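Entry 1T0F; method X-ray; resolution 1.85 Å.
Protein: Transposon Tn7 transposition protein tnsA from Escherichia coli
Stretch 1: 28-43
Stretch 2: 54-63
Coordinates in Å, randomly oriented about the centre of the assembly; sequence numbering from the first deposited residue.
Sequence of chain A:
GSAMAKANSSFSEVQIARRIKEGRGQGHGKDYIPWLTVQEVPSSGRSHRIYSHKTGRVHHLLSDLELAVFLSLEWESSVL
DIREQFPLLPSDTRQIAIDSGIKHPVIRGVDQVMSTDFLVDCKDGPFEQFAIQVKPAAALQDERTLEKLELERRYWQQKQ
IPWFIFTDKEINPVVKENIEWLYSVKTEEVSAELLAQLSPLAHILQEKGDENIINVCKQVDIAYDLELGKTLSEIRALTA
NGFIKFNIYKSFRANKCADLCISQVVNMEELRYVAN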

ATOM      1  N   HIS A  28       4.979  -9.058  13.824  1.00 30.94           N
ATOM      2  CA  HIS A  28       3.628  -9.078  13.281  1.00 31.19           C
ATOM      3  C   HIS A  28       2.835  -7.987  13.967  1.00 32.12           C
ATOM      4  O   HIS A  28       3.177  -7.566  15.075  1.00 31.13           O
ATOM      5  CB  HIS A  28       2.968 -10.428  13.551  1.00 31.87           C
ATOM      6  CG  HIS A  28       3.619 -11.571  12.842  1.00 35.26           C
ATOM      7  ND1 HIS A  28       3.215 -12.001  11.596  1.00 36.38           N
ATOM      8  CD2 HIS A  28       4.657 -12.366  13.195  1.00 34.96           C
ATOM      9  CE1 HIS A  28       3.974 -13.011  11.212  1.00 36.55           C
ATOM     10  NE2 HIS A  28       4.857 -13.252  12.165  1.00 37.28           N
ATOM     11  N   GLY A  29       1.779  -7.529  13.305  1.00 30.38           N
ATOM     12  CA  GLY A  29       0.947  -6.494  13.880  1.00 31.54           C
ATOM     13  C   GLY A  29       1.703  -5.275  14.366  1.00 32.06           C
ATOM     14  O   GLY A  29       2.496  -4.691  13.638  1.00 29.67           O
ATOM     15  N   LYS A  30       1.465  -4.891  15.614  1.00 31.12           N
ATOM     16  CA  LYS A  30       2.103  -3.714  16.173  1.00 32.68           C
ATOM     17  C   LYS A  30       3.621  -3.830  16.306  1.00 31.73           C
ATOM     18  O   LYS A  30       4.310  -2.815  16.413  1.00 33.09           O
ATOM     19  CB  LYS A  30       1.471  -3.389  17.533  1.00 35.28           C
ATOM     20  CG  LYS A  30       1.888  -2.050  18.113  1.00 38.09           C
ATOM     21  CD  LYS A  30       0.702  -1.325  18.734  1.00 41.56           C
ATOM     22  CE  LYS A  30       1.136  -0.025  19.398  1.00 41.69           C
ATOM     23  NZ  LYS A  30       1.834   0.897  18.452  1.00 46.34           N
ATOM     24  N   ASP A  31       4.139  -5.055  16.283  1.00 31.69           N
ATOM     25  CA  ASP A  31       5.578  -5.293  16.421  1.00 34.34           C
ATOM     26  C   ASP A  31       6.364  -5.259  15.112  1.00 31.91           C
ATOM     27  O   ASP A  31       7.596  -5.275  15.122  1.00 30.39           O
ATOM     28  CB  ASP A  31       5.827  -6.646  17.091  1.00 39.55           C
ATOM     29  CG  ASP A  31       5.125  -6.771  18.425  1.00 45.37           C
ATOM     30  OD1 ASP A  31       5.370  -5.917  19.307  1.00 49.47           O
ATOM     31  OD2 ASP A  31       4.332  -7.723  18.594  1.00 48.27           O
ATOM     32  N   TYR A  32       5.660  -5.224  13.988  1.00 28.77           N
ATOM     33  CA  TYR A  32       6.329  -5.210  12.692  1.00 26.00           C
ATOM     34  C   TYR A  32       7.027  -3.890  12.397  1.00 24.34           C
ATOM     35  O   TYR A  32       6.535  -2.819  12.753  1.00 24.31           O
ATOM     36  CB  TYR A  32       5.314  -5.490  11.574  1.00 24.38           C
ATOM     37  CG  TYR A  32       5.908  -5.471  10.179  1.00 23.83           C
ATOM     38  CD1 TYR A  32       6.719  -6.515   9.729  1.00 23.45           C
ATOM     39  CD2 TYR A  32       5.659  -4.406   9.309  1.00 24.65           C
ATOM     40  CE1 TYR A  32       7.269  -6.505   8.442  1.00 23.33           C
ATOM     41  CE2 TYR A  32       6.206  -4.384   8.020  1.00 23.97           C
ATOM     42  CZ  TYR A  32       7.005  -5.437   7.596  1.00 23.69           C
ATOM     43  OH  TYR A  32       7.515  -5.432   6.314  1.00 22.54           O
ATOM     44  N   ILE A  33       8.180  -3.982  11.738  1.00 24.34           N
ATOM     45  CA  ILE A  33       8.938  -2.806  11.324  1.00 26.07           C
ATOM     46  C   ILE A  33       9.220  -3.021   9.833  1.00 23.24           C
ATOM     47  O   ILE A  33       9.810  -4.020   9.458  1.00 25.28           O
ATOM     48  CB  ILE A  33      10.282  -2.687  12.079  1.00 28.61           C
ATOM     49  CG1 ILE A  33      10.029  -2.558  13.583  1.00 31.17           C
ATOM     50  CG2 ILE A  33      11.036  -1.463  11.590  1.00 29.43           C
ATOM     51  CD1 ILE A  33      11.297  -2.363  14.404  1.00 34.12           C
ATOM     52  N   PRO A  34       8.785  -2.092   8.967  1.00 23.01           N
ATOM     53  CA  PRO A  34       9.021  -2.249   7.524  1.00 24.28           C
ATOM     54  C   PRO A  34      10.498  -2.156   7.139  1.00 25.20           C
ATOM     55  O   PRO A  34      11.277  -1.475   7.802  1.00 25.09           O
ATOM     56  CB  PRO A  34       8.198  -1.118   6.920  1.00 23.64           C
ATOM     57  CG  PRO A  34       8.310  -0.045   7.963  1.00 25.29           C
ATOM     58  CD  PRO A  34       8.114  -0.814   9.256  1.00 22.65           C
ATOM     59  N   TRP A  35      10.876  -2.842   6.066  1.00 25.83           N
ATOM     60  CA  TRP A  35      12.262  -2.812   5.607  1.00 26.68           C
ATOM     61  C   TRP A  35      12.601  -1.409   5.103  1.00 27.62           C
ATOM     62  O   TRP A  35      13.663  -0.872   5.414  1.00 28.10           O
ATOM     63  CB  TRP A  35      12.479  -3.850   4.503  1.00 26.13           C
ATOM     64  CG  TRP A  35      13.865  -3.814   3.916  1.00 27.72           C
ATOM     65  CD1 TRP A  35      14.225  -3.333   2.687  1.00 27.97           C
ATOM     66  CD2 TRP A  35      15.075  -4.254   4.545  1.00 27.74           C
ATOM     67  NE1 TRP A  35      15.588  -3.449   2.510  1.00 27.32           N
ATOM     68  CE2 TRP A  35      16.133  -4.009   3.635  1.00 27.49           C
ATOM     69  CE3 TRP A  35      15.370  -4.830   5.789  1.00 29.37           C
ATOM     70  CZ2 TRP A  35      17.466  -4.321   3.934  1.00 29.16           C
ATOM     71  CZ3 TRP A  35      16.702  -5.143   6.083  1.00 30.61           C
ATOM     72  CH2 TRP A  35      17.728  -4.886   5.157  1.00 29.08           C
ATOM     73  N   LEU A  36      11.690  -0.814   4.337  1.00 27.03           N
ATOM     74  CA  LEU A  36      11.882   0.533   3.806  1.00 27.74           C
ATOM     75  C   LEU A  36      10.992   1.520   4.552  1.00 28.45           C
ATOM     76  O   LEU A  36       9.888   1.173   4.970  1.00 29.36           O
ATOM     77  CB  LEU A  36      11.515   0.585   2.321  1.00 27.46           C
ATOM     78  CG  LEU A  36      12.189  -0.382   1.344  1.00 28.01           C
ATOM     79  CD1 LEU A  36      11.569  -0.197  -0.041  1.00 27.09           C
ATOM     80  CD2 LEU A  36      13.695  -0.130   1.306  1.00 27.00           C
ATOM     81  N   THR A  37      11.470   2.752   4.702  1.00 27.02           N
ATOM     82  CA  THR A  37      10.717   3.802   5.373  1.00 29.87           C
ATOM     83  C   THR A  37      10.523   4.942   4.380  1.00 28.97           C
ATOM     84  O   THR A  37      11.107   4.925   3.295  1.00 29.97           O
ATOM     85  CB  THR A  37      11.477   4.340   6.601  1.00 30.91           C
ATOM     86  OG1 THR A  37      12.623   5.085   6.165  1.00 33.01           O
ATOM     87  CG2 THR A  37      11.935   3.194   7.476  1.00 31.43           C
ATOM     88  N   VAL A  38       9.708   5.930   4.737  1.00 29.54           N
ATOM     89  CA  VAL A  38       9.467   7.062   3.849  1.00 30.85           C
ATOM     90  C   VAL A  38      10.772   7.801   3.522  1.00 33.70           C
ATOM     91  O   VAL A  38      10.824   8.611   2.593  1.00 32.78           O
ATOM     92  CB  VAL A  38       8.463   8.065   4.463  1.00 32.20           C
ATOM     93  CG1 VAL A  38       7.102   7.395   4.643  1.00 29.28           C
ATOM     94  CG2 VAL A  38       8.993   8.589   5.794  1.00 33.53           C
ATOM     95  N   GLN A  39      11.823   7.514   4.285  1.00 35.40           N
ATOM     96  CA  GLN A  39      13.123   8.140   4.054  1.00 37.37           C
ATOM     97  C   GLN A  39      13.715   7.595   2.758  1.00 37.37           C
ATOM     98  O   GLN A  39      14.530   8.252   2.118  1.00 35.49           O
ATOM     99  CB  GLN A  39      14.077   7.843   5.213  1.00 40.25           C
ATOM    100  CG  GLN A  39      13.610   8.362   6.564  1.00 46.83           C
ATOM    101  CD  GLN A  39      13.462   9.876   6.602  1.00 51.05           C
ATOM    102  OE1 GLN A  39      12.577  10.444   5.957  1.00 53.36           O
ATOM    103  NE2 GLN A  39      14.336  10.537   7.358  1.00 51.77           N
ATOM    104  N   GLU A  40      13.304   6.387   2.382  1.00 36.61           N
ATOM    105  CA  GLU A  40      13.787   5.758   1.159  1.00 37.67           C
ATOM    106  C   GLU A  40      12.872   6.019  -0.036  1.00 38.60           C
ATOM    107  O   GLU A  40      12.948   5.321  -1.050  1.00 38.51           O
ATOM    108  CB  GLU A  40      13.939   4.247   1.353  1.00 37.36           C
ATOM    109  CG  GLU A  40      15.154   3.821   2.165  1.00 39.05           C
ATOM    110  CD  GLU A  40      15.013   4.100   3.651  1.00 41.22           C
ATOM    111  OE1 GLU A  40      14.055   3.579   4.267  1.00 41.82           O
ATOM    112  OE2 GLU A  40      15.864   4.832   4.205  1.00 37.69           O
ATOM    113  N   VAL A  41      12.004   7.017   0.078  1.00 38.78           N
ATOM    114  CA  VAL A  41      11.098   7.337  -1.016  1.00 40.50           C
ATOM    115  C   VAL A  41      11.892   7.852  -2.219  1.00 43.79           C
ATOM    116  O   VAL A  41      12.797   8.674  -2.071  1.00 42.99           O
ATOM    117  CB  VAL A  41      10.063   8.408  -0.596  1.00 39.74           C
ATOM    118  CG1 VAL A  41      10.770   9.695  -0.200  1.00 37.78           C
ATOM    119  CG2 VAL A  41       9.084   8.664  -1.733  1.00 38.22           C
ATOM    120  N   PRO A  42      11.574   7.359  -3.427  1.00 45.32           N
ATOM    121  CA  PRO A  42      12.296   7.818  -4.617  1.00 48.07           C
ATOM    122  C   PRO A  42      11.991   9.285  -4.905  1.00 49.79           C
ATOM    123  O   PRO A  42      10.866   9.742  -4.711  1.00 50.53           O
ATOM    124  CB  PRO A  42      11.787   6.883  -5.711  1.00 47.70           C
ATOM    125  CG  PRO A  42      10.393   6.581  -5.267  1.00 48.03           C
ATOM    126  CD  PRO A  42      10.567   6.345  -3.785  1.00 46.20           C
ATOM    127  N   SER A  43      13.000  10.019  -5.361  1.00 52.38           N
ATOM    128  CA  SER A  43      12.848  11.439  -5.668  1.00 54.29           C
ATOM    129  C   SER A  43      11.752  11.721  -6.696  1.00 55.00           C
ATOM    130  O   SER A  43      11.384  12.875  -6.917  1.00 55.28           O
ATOM    131  CB  SER A  43      14.181  12.006  -6.167  1.00 55.56           C
ATOM    132  OG  SER A  43      14.709  11.214  -7.219  1.00 56.49           O
ATOM    133  N   LYS A  54      -6.230  -1.304  12.104  1.00 23.74           N
ATOM    134  CA  LYS A  54      -5.988  -2.742  12.141  1.00 23.27           C
ATOM    135  C   LYS A  54      -4.692  -3.165  12.817  1.00 24.46           C
ATOM    136  O   LYS A  54      -4.669  -4.152  13.547  1.00 23.30           O
ATOM    137  CB  LYS A  54      -6.035  -3.326  10.728  1.00 27.05           C
ATOM    138  CG  LYS A  54      -7.434  -3.292  10.119  1.00 27.67           C
ATOM    139  CD  LYS A  54      -7.457  -3.872   8.725  1.00 29.38           C
ATOM    140  CE  LYS A  54      -8.881  -3.935   8.190  1.00 29.80           C
ATOM    141  NZ  LYS A  54      -9.740  -4.873   8.975  1.00 29.46           N
ATOM    142  N   THR A  55      -3.617  -2.415  12.593  1.00 23.33           N
ATOM    143  CA  THR A  55      -2.329  -2.779  13.175  1.00 23.74           C
ATOM    144  C   THR A  55      -1.937  -1.915  14.363  1.00 23.49           C
ATOM    145  O   THR A  55      -1.100  -2.316  15.169  1.00 25.75           O
ATOM    146  CB  THR A  55      -1.199  -2.663  12.136  1.00 23.13           C
ATOM    147  OG1 THR A  55      -1.010  -1.283  11.804  1.00 23.53           O
ATOM    148  CG2 THR A  55      -1.548  -3.444  10.867  1.00 24.00           C
ATOM    149  N   GLY A  56      -2.530  -0.733  14.464  1.00 22.08           N
ATOM    150  CA  GLY A  56      -2.185   0.174  15.544  1.00 24.03           C
ATOM    151  C   GLY A  56      -0.877   0.900  15.257  1.00 24.93           C
ATOM    152  O   GLY A  56      -0.393   1.661  16.095  1.00 23.61           O
ATOM    153  N   ARG A  57      -0.308   0.665  14.070  1.00 24.19           N
ATOM    154  CA  ARG A  57       0.958   1.284  13.657  1.00 23.42           C
ATOM    155  C   ARG A  57       0.777   2.435  12.685  1.00 23.44           C
ATOM    156  O   ARG A  57      -0.286   2.600  12.076  1.00 21.77           O
ATOM    157  CB  ARG A  57       1.861   0.282  12.920  1.00 23.97           C
ATOM    158  CG  ARG A  57       2.379  -0.904  13.702  1.00 24.13           C
ATOM    159  CD  ARG A  57       3.519  -1.610  12.932  1.00 22.34           C
ATOM    160  NE  ARG A  57       3.083  -2.283  11.703  1.00 23.57           N
ATOM    161  CZ  ARG A  57       3.282  -1.826  10.466  1.00 22.05           C
ATOM    162  NH1 ARG A  57       3.917  -0.679  10.260  1.00 24.62           N
ATOM    163  NH2 ARG A  57       2.844  -2.527   9.426  1.00 24.49           N
ATOM    164  N   VAL A  58       1.843   3.222  12.537  1.00 21.70           N
ATOM    165  CA  VAL A  58       1.864   4.301  11.559  1.00 22.26           C
ATOM    166  C   VAL A  58       2.650   3.633  10.428  1.00 23.67           C
ATOM    167  O   VAL A  58       3.830   3.300  10.593  1.00 22.79           O
ATOM    168  CB  VAL A  58       2.637   5.546  12.049  1.00 24.88           C
ATOM    169  CG1 VAL A  58       2.909   6.479  10.867  1.00 24.16           C
ATOM    170  CG2 VAL A  58       1.823   6.282  13.107  1.00 24.13           C
ATOM    171  N   HIS A  59       1.991   3.414   9.294  1.00 20.13           N
ATOM    172  CA  HIS A  59       2.628   2.749   8.166  1.00 20.32           C
ATOM    173  C   HIS A  59       3.425   3.688   7.277  1.00 19.65           C
ATOM    174  O   HIS A  59       3.179   4.891   7.245  1.00 20.59           O
ATOM    175  CB  HIS A  59       1.574   2.034   7.318  1.00 20.19           C
ATOM    176  CG  HIS A  59       0.871   0.928   8.039  1.00 20.34           C
ATOM    177  ND1 HIS A  59       1.048  -0.401   7.720  1.00 20.02           N
ATOM    178  CD2 HIS A  59       0.006   0.954   9.080  1.00 19.63           C
ATOM    179  CE1 HIS A  59       0.320  -1.148   8.533  1.00 20.16           C
ATOM    180  NE2 HIS A  59      -0.322  -0.349   9.367  1.00 21.48           N
ATOM    181  N   HIS A  60       4.368   3.101   6.546  1.00 20.51           N
ATOM    182  CA  HIS A  60       5.237   3.826   5.622  1.00 20.62           C
ATOM    183  C   HIS A  60       4.915   3.451   4.193  1.00 19.19           C
ATOM    184  O   HIS A  60       5.209   2.340   3.762  1.00 18.36           O
ATOM    185  CB  HIS A  60       6.695   3.476   5.893  1.00 22.86           C
ATOM    186  CG  HIS A  60       7.233   4.078   7.149  1.00 27.71           C
ATOM    187  ND1 HIS A  60       8.006   5.217   7.152  1.00 28.73           N
ATOM    188  CD2 HIS A  60       7.086   3.716   8.444  1.00 31.22           C
ATOM    189  CE1 HIS A  60       8.317   5.531   8.397  1.00 32.02           C
ATOM    190  NE2 HIS A  60       7.770   4.636   9.201  1.00 31.99           N
ATOM    191  N   LEU A  61       4.326   4.389   3.461  1.00 19.79           N
ATOM    192  CA  LEU A  61       3.958   4.164   2.072  1.00 20.65           C
ATOM    193  C   LEU A  61       4.828   5.095   1.227  1.00 21.45           C
ATOM    194  O   LEU A  61       4.951   6.285   1.529  1.00 20.96           O
ATOM    195  CB  LEU A  61       2.467   4.460   1.886  1.00 21.54           C
ATOM    196  CG  LEU A  61       1.614   3.722   2.934  1.00 21.44           C
ATOM    197  CD1 LEU A  61       0.151   4.136   2.801  1.00 24.59           C
ATOM    198  CD2 LEU A  61       1.774   2.228   2.771  1.00 20.24           C
ATOM    199  N   LEU A  62       5.430   4.542   0.178  1.00 21.52           N
ATOM    200  CA  LEU A  62       6.337   5.310  -0.669  1.00 22.89           C
ATOM    201  C   LEU A  62       5.822   5.895  -1.990  1.00 24.44           C
ATOM    202  O   LEU A  62       6.620   6.338  -2.817  1.00 25.54           O
ATOM    203  CB  LEU A  62       7.598   4.476  -0.921  1.00 23.69           C
ATOM    204  CG  LEU A  62       8.596   4.430   0.248  1.00 24.22           C
ATOM    205  CD1 LEU A  62       7.908   4.017   1.547  1.00 26.88           C
ATOM    206  CD2 LEU A  62       9.715   3.459  -0.096  1.00 26.90           C
ATOM    207  N   SER A  63       4.505   5.909  -2.185  1.00 22.39           N
ATOM    208  CA  SER A  63       3.915   6.486  -3.394  1.00 22.90           C
ATOM    209  C   SER A  63       2.413   6.652  -3.193  1.00 23.76           C
ATOM    210  O   SER A  63       1.842   6.058  -2.278  1.00 21.76           O
ATOM    211  CB  SER A  63       4.160   5.585  -4.608  1.00 24.94           C
ATOM    212  OG  SER A  63       3.350   4.421  -4.566  1.00 23.65           O
TER
HETATM  213  O   HOH W   1       1.972  -4.948  10.971  1.00 28.10           O

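Leu-62, Arg-57 and His-60, all in the second stretch, are the three residues that cover the most surface. Together the two stretches bury 708 Å². The first stretch is largely loop, with two short 3-10 segments, and it runs past the strand 58-61 and its flanks. No backbone-to-backbone hydrogen bond crosses between them; each direct hydrogen bond across the contact pairs a side chain with a backbone atom.

Leu-62 is the most covered. Its CA-to-CB bond points sideways, but the end of the side chain comes nearer to the first stretch. There it meets a mixed surface of side chains and backbone. Leu-62 CD2 lies 4.1 Å from Leu-36 CD1, and Leu-62 CG lies 4.3 Å from Val-41 CB. Leu-62 CD1 approaches Thr-37 O at 3.8 Å and Val-38 CA at 4.1 Å. These are packing contacts. The backbone of Leu-62 takes part as well, with its O 3.6 Å from Val-41 CG2.

Arg-57 serves the other end. Its NE donates a weak hydrogen bond to Gly-29 O at 3.1 Å; the N-H...acceptor angle is only 131°. Arg-57 NE has one hydrogen, which Gly-29 O and water 1 share; the water, 3.0 Å from Arg-57 NE, also donates to Gly-29 O at 2.7 Å and so bridges the pair. Gly-29 O lies at the edge of the guanidinium, near its plane, where the N-H groups point. Tyr-32 CD2 sits over one face of the same group, 3.4 Å from Arg-57 NH2, which in turn lies at the edge of the tyrosine ring. The two planar groups are therefore not stacked face to face. Gly-29 O also accepts from Tyr-32 N at 3.2 Å, so one carbonyl ties the local turn to the arginine. Nearby, Lys-30 NZ makes a weak hydrogen bond to Gly-56 O at 3.3 Å.

The CA-to-CB bond of His-60 points toward the first stretch, and its ring makes the best-formed polar link. Val-38 N donates to His-60 ND1 at 3.0 Å with an angle of 159°. ND1 accepts this proton, so it carries none itself. Thr-37 CG2 lies over one face of the ring, and Pro-34 CG comes within 4.0 Å of His-60 CD2.

Internal bonds brace the loop that meets His-60. Glu-40 OE1 accepts from Thr-37 N at 2.7 Å and from Thr-37 OG1 at 2.8 Å. Glu-40 N donates to Thr-37 O at 2.8 Å. On the second stretch, Arg-57 N donates to Thr-55 OG1 at 3.1 Å, anchoring the arginine backbone. Leu-36 O is buried by the contact without a polar partner.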